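Local coordinates for ribonucleotide monophosphatase NagD (Escherichia coli, PDB 2C4N), which catalyses the magnesium-dependent dephosphorylation of ribonucleoside 5'-phosphates and probably accepts a broad range of other phosphorylated substrates, at residues A76-V90 with A102-V116. Numbering follows the deposited sequence.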
# COMPACT_ATOMS: atom_id res chain seq x y z
N ALA A 76 15.78 20.77 11.80
CA ALA A 76 15.80 22.12 12.37
C ALA A 76 16.11 23.12 11.27
O ALA A 76 15.49 24.18 11.20
CB ALA A 76 16.86 22.21 13.48
N ASP A 77 17.06 22.79 10.40
CA ASP A 77 17.43 23.68 9.30
C ASP A 77 16.26 23.86 8.34
O ASP A 77 16.06 24.94 7.79
CB ASP A 77 18.63 23.13 8.52
CG ASP A 77 19.95 23.36 9.24
OD1 ASP A 77 20.01 24.29 10.07
OD2 ASP A 77 20.92 22.63 8.97
N PHE A 78 15.49 22.79 8.15
CA PHE A 78 14.32 22.83 7.28
C PHE A 78 13.27 23.78 7.86
O PHE A 78 12.71 24.62 7.15
CB PHE A 78 13.75 21.42 7.14
CG PHE A 78 12.42 21.35 6.44
CD1 PHE A 78 11.24 21.63 7.13
CD2 PHE A 78 12.34 21.01 5.09
CE1 PHE A 78 10.00 21.57 6.50
CE2 PHE A 78 11.10 20.95 4.45
CZ PHE A 78 9.93 21.22 5.15
N LEU A 79 13.01 23.64 9.15
CA LEU A 79 12.00 24.45 9.84
C LEU A 79 12.40 25.90 10.07
O LEU A 79 11.54 26.78 10.19
CB LEU A 79 11.65 23.77 11.17
CG LEU A 79 10.99 22.40 10.98
CD1 LEU A 79 10.84 21.69 12.31
CD2 LEU A 79 9.64 22.59 10.32
N ARG A 80 13.70 26.16 10.16
CA ARG A 80 14.20 27.51 10.36
C ARG A 80 13.66 28.42 9.27
O ARG A 80 13.24 29.54 9.54
CB ARG A 80 15.73 27.54 10.30
CG ARG A 80 16.43 27.50 11.63
CD ARG A 80 17.91 27.84 11.46
NE ARG A 80 18.63 27.74 12.72
CZ ARG A 80 19.09 26.60 13.24
NH1 ARG A 80 18.92 25.46 12.59
NH2 ARG A 80 19.71 26.62 14.41
N ARG A 81 13.67 27.92 8.04
CA ARG A 81 13.22 28.68 6.89
C ARG A 81 11.71 28.68 6.72
O ARG A 81 11.20 29.15 5.70
CB ARG A 81 13.85 28.12 5.60
CG ARG A 81 15.03 27.17 5.81
CD ARG A 81 16.29 27.70 5.12
NE ARG A 81 17.24 26.64 4.77
CZ ARG A 81 17.12 25.83 3.72
NH1 ARG A 81 16.07 25.96 2.91
NH2 ARG A 81 18.04 24.91 3.47
N GLN A 82 10.98 28.17 7.71
CA GLN A 82 9.53 28.13 7.60
C GLN A 82 8.83 29.17 8.46
O GLN A 82 9.37 29.63 9.46
CB GLN A 82 9.00 26.74 7.98
CG GLN A 82 9.62 25.57 7.23
CD GLN A 82 9.59 25.73 5.72
OE1 GLN A 82 8.59 26.16 5.15
NE2 GLN A 82 10.70 25.37 5.07
N GLU A 83 7.62 29.53 8.04
CA GLU A 83 6.80 30.48 8.76
C GLU A 83 6.11 29.64 9.83
O GLU A 83 5.75 28.49 9.57
CB GLU A 83 5.78 31.10 7.82
CG GLU A 83 4.58 31.74 8.49
CD GLU A 83 3.63 32.34 7.48
OE1 GLU A 83 4.05 33.27 6.75
OE2 GLU A 83 2.47 31.88 7.40
N GLY A 84 5.93 30.20 11.01
CA GLY A 84 5.30 29.45 12.08
C GLY A 84 6.42 28.90 12.94
O GLY A 84 7.38 28.33 12.41
N LYS A 85 6.32 29.07 14.25
CA LYS A 85 7.36 28.57 15.14
C LYS A 85 6.80 27.84 16.35
O LYS A 85 7.39 27.86 17.42
CB LYS A 85 8.25 29.73 15.60
CG LYS A 85 9.17 30.27 14.51
CD LYS A 85 10.08 29.16 13.99
CE LYS A 85 10.97 29.63 12.86
NZ LYS A 85 12.39 29.86 13.28
N LYS A 86 5.64 27.21 16.16
CA LYS A 86 5.00 26.44 17.22
C LYS A 86 4.88 25.01 16.74
O LYS A 86 4.37 24.75 15.65
CB LYS A 86 3.62 26.99 17.54
CG LYS A 86 3.63 28.25 18.39
CD LYS A 86 2.23 28.59 18.88
CE LYS A 86 2.25 29.70 19.92
NZ LYS A 86 2.79 30.98 19.36
N ALA A 87 5.36 24.06 17.54
CA ALA A 87 5.30 22.67 17.14
C ALA A 87 5.03 21.70 18.27
O ALA A 87 5.47 21.91 19.40
CB ALA A 87 6.61 22.28 16.45
N TYR A 88 4.29 20.65 17.96
CA TYR A 88 4.04 19.60 18.93
C TYR A 88 5.09 18.58 18.50
O TYR A 88 5.09 18.12 17.35
CB TYR A 88 2.64 19.01 18.79
CG TYR A 88 2.45 17.80 19.68
CD1 TYR A 88 2.34 16.52 19.13
CD2 TYR A 88 2.45 17.93 21.06
CE1 TYR A 88 2.25 15.40 19.94
CE2 TYR A 88 2.36 16.81 21.89
CZ TYR A 88 2.26 15.54 21.32
OH TYR A 88 2.20 14.43 22.13
N VAL A 89 5.99 18.23 19.41
CA VAL A 89 7.06 17.31 19.08
C VAL A 89 6.97 15.96 19.76
O VAL A 89 6.74 15.85 20.96
CB VAL A 89 8.44 17.93 19.40
CG1 VAL A 89 9.56 16.97 19.02
CG2 VAL A 89 8.60 19.25 18.66
N VAL A 90 7.14 14.92 18.95
CA VAL A 90 7.15 13.55 19.44
C VAL A 90 8.61 13.16 19.28
O VAL A 90 9.03 12.69 18.23
CB VAL A 90 6.27 12.62 18.57
CG1 VAL A 90 6.40 11.17 19.05
CG2 VAL A 90 4.81 13.06 18.64
N ALA A 102 16.35 26.90 16.99
CA ALA A 102 15.80 27.38 15.73
C ALA A 102 14.65 28.36 16.00
O ALA A 102 13.95 28.78 15.08
CB ALA A 102 15.29 26.22 14.89
N GLY A 103 14.47 28.71 17.27
CA GLY A 103 13.43 29.66 17.65
C GLY A 103 12.04 29.11 17.87
O GLY A 103 11.07 29.87 17.90
N PHE A 104 11.92 27.80 18.03
CA PHE A 104 10.61 27.19 18.24
C PHE A 104 10.08 27.17 19.66
O PHE A 104 10.83 27.18 20.63
CB PHE A 104 10.59 25.75 17.73
CG PHE A 104 10.25 25.62 16.28
CD1 PHE A 104 11.19 25.89 15.30
CD2 PHE A 104 8.96 25.26 15.90
CE1 PHE A 104 10.86 25.79 13.95
CE2 PHE A 104 8.61 25.16 14.55
CZ PHE A 104 9.56 25.43 13.57
N THR A 105 8.75 27.13 19.74
CA THR A 105 8.04 27.00 21.00
C THR A 105 7.45 25.61 20.84
O THR A 105 6.85 25.30 19.81
CB THR A 105 6.90 28.04 21.12
OG1 THR A 105 7.45 29.33 21.41
CG2 THR A 105 5.93 27.64 22.24
N ILE A 106 7.65 24.75 21.83
CA ILE A 106 7.13 23.40 21.76
C ILE A 106 5.87 23.39 22.61
O ILE A 106 5.92 23.66 23.80
CB ILE A 106 8.18 22.39 22.25
CG1 ILE A 106 9.40 22.45 21.33
CG2 ILE A 106 7.60 20.98 22.28
CD1 ILE A 106 10.47 21.43 21.61
N THR A 107 4.74 23.10 21.97
CA THR A 107 3.45 23.15 22.66
C THR A 107 2.41 22.21 22.09
O THR A 107 2.50 21.79 20.93
CB THR A 107 2.87 24.58 22.58
OG1 THR A 107 1.56 24.61 23.15
CG2 THR A 107 2.79 25.02 21.12
N ASP A 108 1.41 21.88 22.90
CA ASP A 108 0.32 21.03 22.45
C ASP A 108 -0.92 21.90 22.35
O ASP A 108 -2.06 21.42 22.41
CB ASP A 108 0.11 19.84 23.40
CG ASP A 108 -0.28 20.27 24.80
OD1 ASP A 108 -0.33 21.49 25.07
OD2 ASP A 108 -0.55 19.38 25.62
N VAL A 109 -0.69 23.21 22.19
CA VAL A 109 -1.75 24.20 22.04
C VAL A 109 -1.57 24.91 20.70
O VAL A 109 -0.60 25.64 20.51
CB VAL A 109 -1.72 25.26 23.16
CG1 VAL A 109 -2.83 26.27 22.95
CG2 VAL A 109 -1.87 24.59 24.52
N ASN A 110 -2.50 24.68 19.79
CA ASN A 110 -2.46 25.29 18.46
C ASN A 110 -1.08 25.25 17.79
O ASN A 110 -0.54 26.28 17.40
CB ASN A 110 -2.94 26.75 18.54
CG ASN A 110 -4.36 26.87 19.05
OD1 ASN A 110 -5.28 26.23 18.53
ND2 ASN A 110 -4.55 27.69 20.08
N PRO A 111 -0.50 24.05 17.66
CA PRO A 111 0.81 23.96 17.02
C PRO A 111 0.69 24.10 15.50
O PRO A 111 -0.32 23.71 14.92
CB PRO A 111 1.29 22.57 17.43
CG PRO A 111 0.00 21.78 17.49
CD PRO A 111 -0.94 22.74 18.17
N ASP A 112 1.72 24.66 14.87
CA ASP A 112 1.73 24.82 13.42
C ASP A 112 2.22 23.52 12.79
O ASP A 112 1.76 23.12 11.72
CB ASP A 112 2.68 25.95 13.01
CG ASP A 112 2.31 27.29 13.62
OD1 ASP A 112 1.16 27.73 13.42
OD2 ASP A 112 3.17 27.90 14.29
N PHE A 113 3.16 22.87 13.47
CA PHE A 113 3.75 21.62 13.01
C PHE A 113 3.64 20.49 14.02
O PHE A 113 3.55 20.73 15.23
CB PHE A 113 5.26 21.76 12.76
CG PHE A 113 5.64 22.85 11.81
CD1 PHE A 113 5.70 24.17 12.25
CD2 PHE A 113 5.96 22.55 10.50
CE1 PHE A 113 6.08 25.18 11.38
CE2 PHE A 113 6.35 23.56 9.62
CZ PHE A 113 6.40 24.88 10.06
N VAL A 114 3.69 19.27 13.51
CA VAL A 114 3.73 18.07 14.34
C VAL A 114 5.05 17.49 13.83
O VAL A 114 5.19 17.20 12.64
CB VAL A 114 2.58 17.08 14.03
CG1 VAL A 114 2.91 15.70 14.63
CG2 VAL A 114 1.28 17.59 14.63
N ILE A 115 6.02 17.36 14.72
CA ILE A 115 7.33 16.86 14.33
C ILE A 115 7.62 15.56 15.06
O ILE A 115 7.56 15.50 16.29
CB ILE A 115 8.43 17.87 14.68
CG1 ILE A 115 8.08 19.24 14.08
CG2 ILE A 115 9.77 17.37 14.18
CD1 ILE A 115 8.97 20.36 14.56
N VAL A 116 7.93 14.52 14.30
CA VAL A 116 8.22 13.23 14.88
C VAL A 116 9.66 12.82 14.64
O VAL A 116 10.15 12.82 13.50
CB VAL A 116 7.29 12.12 14.30
CG1 VAL A 116 7.56 10.79 15.00
CG2 VAL A 116 5.83 12.52 14.46
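Strand 86-90 and the broken strand 105-116, joined through helix 94-101 as a beta-alpha-beta unit, illustrate how one strand can pair in parallel on both its edges. Residues 105-107 bond to one edge, with Ala87 N giving to Thr105 O at 3.0 Å; after the loop, residues 113-116 bond to the other, where Val90 N gives a nearly straight hydrogen bond to Ile115 O (2.8 Å, N-H...O 175°). Where the loop rejoins the sheet, Lys86 O accepts hydrogen bonds from both Asp112 N and Phe113 N, and Lys86 N gives one to Asp112 OD2 on its anti side. Lys85 crosses the Phe104 ring at about a right angle, its CD over one face (3.8 Å to the centroid), and the bend at chi2 (-59°) helps bring NZ to Ala102 O, 2.6 Å away. Leu79 CB touches the Phe104 ring, and Leu79 CD2 lies over one face of the Phe113 ring. Replacing Phe104 with an alanine would probably open a gap between Leu79 and Ala87 and leave the Lys85 methylenes without their aromatic support. Leu79 and Val89 also pack on Leu99 of helix 94-101, Tyr88 and Pro111 face helix 124-135, and strand 139-142 continues the sheet beyond Val114.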